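Long-range contacts in VIN1 (Oscarella pearsei, PDB 6BFI), which probably binds actin filaments and may play a role in cell-cell adhesion: residues A[184-189]-A[253-258]; A[768-773]-A[794-799]. All coordinates share one frame; numbering follows the deposited sequence.

How the interactions relate
From the N terminus, the chain first makes interaction 1, in which the start of helix 185-215 meets the loop that follows helix 224-249. This closes an excursion of 63 residues, mostly helical, made of the rest of helix 185-215 and helix 224-249. Interaction 2 opens some 500 residues later and closes a shorter loop of 20 residues, the helix ends and the turn that joins helix 763-778 to helix 786-817. The two lie in series, neither nested nor crossed, yet their centres are only about 15 Å apart. Thr-254 OG1 of interaction 1 probably hydrogen-bonds Gln-769 OE1 of interaction 2, and Glu-257 packs on Asn-799. The N-terminal part thus meets the C-terminal helices, consistent with the head-tail association of vinculins.

Interaction 1: residues A[184-189]-A[253-258]; sequences NLAHAQ and TTFEEE
His-187 reaches across to the backbone of Thr-253, where its NE2 donates to the carbonyl O at 3.1 Å. The bond is nearly straight, with an N-H...O angle of 163°; it lies close to the plane of the imidazole and points almost along the C=O axis. Beside it, His-187 CE1 rests 3.6 Å from CB of Phe-255. The two rings are tilted to one another, neither stacked nor edge-to-face, with centroids 5.8 Å apart. Phe-255 CB faces the helix, and CG is anti to the backbone N (chi1 -171°); the end of the ring leads away, while its CD2 still lies 3.8 Å from CB of Ala-186. The amide of Asn-184 fills the middle of the contact. Its ND2 lies 3.3 Å from Phe-255 CB and also stands over one face of the His-187 ring, offset toward the rim. The neighbouring Phe-255 N is a second donor, so its closeness to ND2 is not a hydrogen bond. At the other end of this amide, OD1 accepts from Ala-186 N at 2.9 Å, the capping bond of an N-cap residue at the start of helix 185-215. OD1 also accepts from a water that donates in turn to Glu-256 OE2 at 2.9 Å. Glu-256 bends at chi2 (74°), and its carboxylate comes back toward the helix start. Farther out, Leu-182 and Leu-251 pack on His-187, while Arg-762 and Asn-802 touch Glu-256. One direct bond and one water bridge therefore join the segments at this surface contact. The cap oxygen OD1 does double duty, taking a backbone N-H and the bridging water. The carboxylates of Glu-256 and Glu-258, more than 6 Å from NE2, might mildly favour a protonated His-187.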
# COMPACT_ATOMS: atom_id res chain seq x y z
N ASN A 184 0.04 13.09 9.01
CA ASN A 184 -0.36 11.94 8.22
C ASN A 184 0.76 11.60 7.24
O ASN A 184 1.07 12.39 6.34
CB ASN A 184 -1.65 12.23 7.47
CG ASN A 184 -2.29 10.99 6.89
OD1 ASN A 184 -1.61 10.07 6.44
ND2 ASN A 184 -3.62 10.95 6.90
N LEU A 185 1.37 10.42 7.42
CA LEU A 185 2.47 10.03 6.55
C LEU A 185 2.02 9.83 5.11
O LEU A 185 2.79 10.08 4.18
CB LEU A 185 3.12 8.74 7.07
CG LEU A 185 3.92 8.85 8.37
CD1 LEU A 185 4.33 7.47 8.86
CD2 LEU A 185 5.14 9.74 8.18
N ALA A 186 0.77 9.40 4.90
CA ALA A 186 0.28 9.17 3.55
C ALA A 186 0.21 10.47 2.76
O ALA A 186 0.62 10.52 1.59
CB ALA A 186 -1.10 8.50 3.60
N HIS A 187 -0.28 11.54 3.38
CA HIS A 187 -0.34 12.84 2.71
C HIS A 187 1.06 13.32 2.34
O HIS A 187 1.29 13.79 1.22
CB HIS A 187 -1.04 13.86 3.61
CG HIS A 187 -2.47 13.53 3.89
ND1 HIS A 187 -3.20 12.66 3.10
CD2 HIS A 187 -3.30 13.95 4.87
CE1 HIS A 187 -4.42 12.56 3.59
NE2 HIS A 187 -4.51 13.33 4.66
N ALA A 188 2.01 13.20 3.28
CA ALA A 188 3.38 13.59 2.98
C ALA A 188 3.94 12.78 1.82
O ALA A 188 4.66 13.32 0.97
CB ALA A 188 4.25 13.42 4.23
N GLN A 189 3.61 11.49 1.76
CA GLN A 189 4.10 10.65 0.68
C GLN A 189 3.50 11.06 -0.66
O GLN A 189 4.19 11.05 -1.69
CB GLN A 189 3.81 9.18 0.97
CG GLN A 189 4.46 8.24 -0.02
CD GLN A 189 5.96 8.45 -0.11
OE1 GLN A 189 6.68 8.33 0.88
NE2 GLN A 189 6.44 8.78 -1.31
N THR A 253 -7.85 16.12 7.14
CA THR A 253 -8.49 14.95 7.72
C THR A 253 -7.53 13.77 7.72
O THR A 253 -6.62 13.68 6.88
CB THR A 253 -9.76 14.56 6.94
OG1 THR A 253 -9.44 14.41 5.55
CG2 THR A 253 -10.83 15.62 7.10
N THR A 254 -7.74 12.86 8.67
CA THR A 254 -7.01 11.60 8.69
C THR A 254 -7.44 10.75 7.50
O THR A 254 -8.63 10.52 7.28
CB THR A 254 -7.25 10.86 10.00
OG1 THR A 254 -6.84 11.67 11.10
CG2 THR A 254 -6.47 9.55 10.02
N PHE A 255 -6.46 10.28 6.72
CA PHE A 255 -6.76 9.57 5.48
C PHE A 255 -7.47 8.25 5.75
O PHE A 255 -8.41 7.90 5.03
CB PHE A 255 -5.46 9.34 4.69
CG PHE A 255 -5.68 8.80 3.31
CD1 PHE A 255 -6.85 9.08 2.61
CD2 PHE A 255 -4.72 8.00 2.71
CE1 PHE A 255 -7.05 8.58 1.34
CE2 PHE A 255 -4.91 7.50 1.43
CZ PHE A 255 -6.08 7.79 0.75
N GLU A 256 -7.03 7.52 6.77
CA GLU A 256 -7.52 6.17 7.01
C GLU A 256 -8.88 6.16 7.70
O GLU A 256 -9.23 5.20 8.40
CB GLU A 256 -6.50 5.38 7.84
CG GLU A 256 -5.18 5.08 7.11
CD GLU A 256 -4.27 6.30 6.99
OE1 GLU A 256 -4.64 7.39 7.48
OE2 GLU A 256 -3.18 6.17 6.39
N GLU A 257 -9.66 7.22 7.50
CA GLU A 257 -11.03 7.32 7.99
C GLU A 257 -11.94 7.86 6.90
O GLU A 257 -12.87 8.63 7.16
CB GLU A 257 -11.11 8.19 9.24
CG GLU A 257 -10.30 7.68 10.42
CD GLU A 257 -10.47 8.53 11.66
OE1 GLU A 257 -11.51 9.20 11.80
OE2 GLU A 257 -9.54 8.54 12.50
N GLU A 258 -11.68 7.46 5.66
CA GLU A 258 -12.43 7.98 4.51
C GLU A 258 -12.62 6.91 3.44
O GLU A 258 -11.67 6.49 2.79
CB GLU A 258 -11.71 9.20 3.92
CG GLU A 258 -12.38 9.78 2.69
CD GLU A 258 -11.67 11.03 2.19
OE1 GLU A 258 -10.80 11.55 2.92
OE2 GLU A 258 -11.97 11.47 1.06
O HOH W 1 -0.74 7.54 7.29

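Interaction 2: residues A[768-773]-A[794-799]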
# COMPACT_ATOMS: atom_id res chain seq x y z
N THR A 768 -3.11 8.96 19.96
CA THR A 768 -3.14 10.35 20.40
C THR A 768 -4.46 11.01 20.04
O THR A 768 -5.13 11.62 20.89
CB THR A 768 -1.96 11.11 19.77
OG1 THR A 768 -0.73 10.46 20.12
CG2 THR A 768 -1.93 12.55 20.26
N GLN A 769 -4.87 10.88 18.77
CA GLN A 769 -6.17 11.38 18.36
C GLN A 769 -7.29 10.73 19.16
O GLN A 769 -8.32 11.37 19.42
CB GLN A 769 -6.38 11.13 16.86
CG GLN A 769 -5.42 11.89 15.97
CD GLN A 769 -5.66 11.64 14.49
OE1 GLN A 769 -6.69 11.08 14.11
NE2 GLN A 769 -4.71 12.04 13.66
N LEU A 770 -7.11 9.47 19.57
CA LEU A 770 -8.13 8.80 20.37
C LEU A 770 -8.30 9.48 21.72
O LEU A 770 -9.43 9.75 22.15
CB LEU A 770 -7.77 7.32 20.55
CG LEU A 770 -8.72 6.51 21.43
CD1 LEU A 770 -10.09 6.36 20.77
CD2 LEU A 770 -8.13 5.15 21.76
N LYS A 771 -7.19 9.76 22.40
CA LYS A 771 -7.29 10.43 23.69
C LYS A 771 -7.89 11.82 23.56
O LYS A 771 -8.75 12.21 24.35
CB LYS A 771 -5.91 10.49 24.36
CG LYS A 771 -5.36 9.13 24.75
CD LYS A 771 -4.08 9.26 25.54
CE LYS A 771 -2.98 9.91 24.72
NZ LYS A 771 -1.72 10.04 25.49
N ILE A 772 -7.45 12.58 22.55
CA ILE A 772 -7.99 13.93 22.36
C ILE A 772 -9.49 13.87 22.08
O ILE A 772 -10.29 14.59 22.70
CB ILE A 772 -7.23 14.66 21.23
CG1 ILE A 772 -5.77 14.86 21.63
CG2 ILE A 772 -7.90 15.99 20.92
CD1 ILE A 772 -4.93 15.52 20.55
N LEU A 773 -9.90 13.00 21.15
CA LEU A 773 -11.30 12.96 20.74
C LEU A 773 -12.20 12.42 21.84
O LEU A 773 -13.36 12.84 21.95
CB LEU A 773 -11.45 12.13 19.46
CG LEU A 773 -10.79 12.73 18.21
CD1 LEU A 773 -10.83 11.75 17.05
CD2 LEU A 773 -11.45 14.05 17.83
N ASP A 794 -19.16 11.13 16.12
CA ASP A 794 -18.78 10.56 14.83
C ASP A 794 -17.27 10.50 14.66
O ASP A 794 -16.73 9.53 14.12
CB ASP A 794 -19.42 11.36 13.70
CG ASP A 794 -20.93 11.40 13.79
OD1 ASP A 794 -21.50 10.56 14.53
OD2 ASP A 794 -21.55 12.25 13.12
N MET A 795 -16.56 11.54 15.12
CA MET A 795 -15.10 11.51 15.03
C MET A 795 -14.51 10.45 15.95
O MET A 795 -13.58 9.73 15.56
CB MET A 795 -14.53 12.89 15.36
CG MET A 795 -14.92 13.97 14.35
SD MET A 795 -14.39 15.62 14.84
CE MET A 795 -12.61 15.47 14.69
N LEU A 796 -15.05 10.33 17.17
CA LEU A 796 -14.55 9.31 18.08
C LEU A 796 -14.75 7.91 17.50
O LEU A 796 -13.83 7.09 17.51
CB LEU A 796 -15.23 9.44 19.45
CG LEU A 796 -14.82 8.39 20.49
CD1 LEU A 796 -13.32 8.43 20.75
CD2 LEU A 796 -15.60 8.59 21.78
N VAL A 797 -15.95 7.63 16.98
CA VAL A 797 -16.22 6.29 16.48
C VAL A 797 -15.41 6.01 15.22
O VAL A 797 -14.96 4.88 15.01
CB VAL A 797 -17.73 6.07 16.25
CG1 VAL A 797 -18.51 6.28 17.54
CG2 VAL A 797 -18.26 6.97 15.15
N GLY A 798 -15.20 7.02 14.37
CA GLY A 798 -14.34 6.82 13.21
C GLY A 798 -12.92 6.48 13.62
O GLY A 798 -12.32 5.53 13.10
N ASN A 799 -12.37 7.25 14.56
CA ASN A 799 -11.02 6.99 15.05
C ASN A 799 -10.91 5.59 15.65
O ASN A 799 -9.96 4.85 15.37
CB ASN A 799 -10.63 8.05 16.08
CG ASN A 799 -9.22 7.87 16.61
OD1 ASN A 799 -9.00 7.16 17.59
ND2 ASN A 799 -8.26 8.50 15.95
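Leu-773 and Met-795 cross at about a right angle, with leucine CD2 set 3.6 Å from the methionine CE. The other branch of Leu-773, CD1, lies 3.8 Å from CB of Asn-799, so this leucine fits between two residues one helical turn apart. Leu-770 meets Leu-796 obliquely, CD1 to CD1 at 3.8 Å; Leu-796 holds CG anti to the backbone N (chi1 178°), and the end of its side chain comes nearer the partner helix than its CB direction suggests. Asn-799 stands at about a right angle to Leu-770 and brings OD1 to 3.2 Å from its CB. The amide nitrogen, ND2, comes up against Gln-769 CB at 3.4 Å and makes a weak hydrogen bond to Ile-766 O. The two amide planes of Asn-799 and Gln-769 are turned 45° apart, and Gln-769 OE1 has Thr-254 as its polar partner. An alanine in place of Asn-799 would probably leave Ile-766 O without this weak bond and open a gap beside Leu-770 and Gln-769. Phe-5 and Val-3 pack on Leu-773, while Met-705 and Ile-729 lie against Leu-770. The axes of segments 768-773 and 794-799 pass 9.5 Å apart at 154°, nearly antiparallel; they belong to consecutive helices 763-778 and 786-817, which form a helical hairpin, its leucine and methionine contacts interspersed with the amides of Asn-799 and Gln-769, as in the antiparallel helix bundles of the vinculin family.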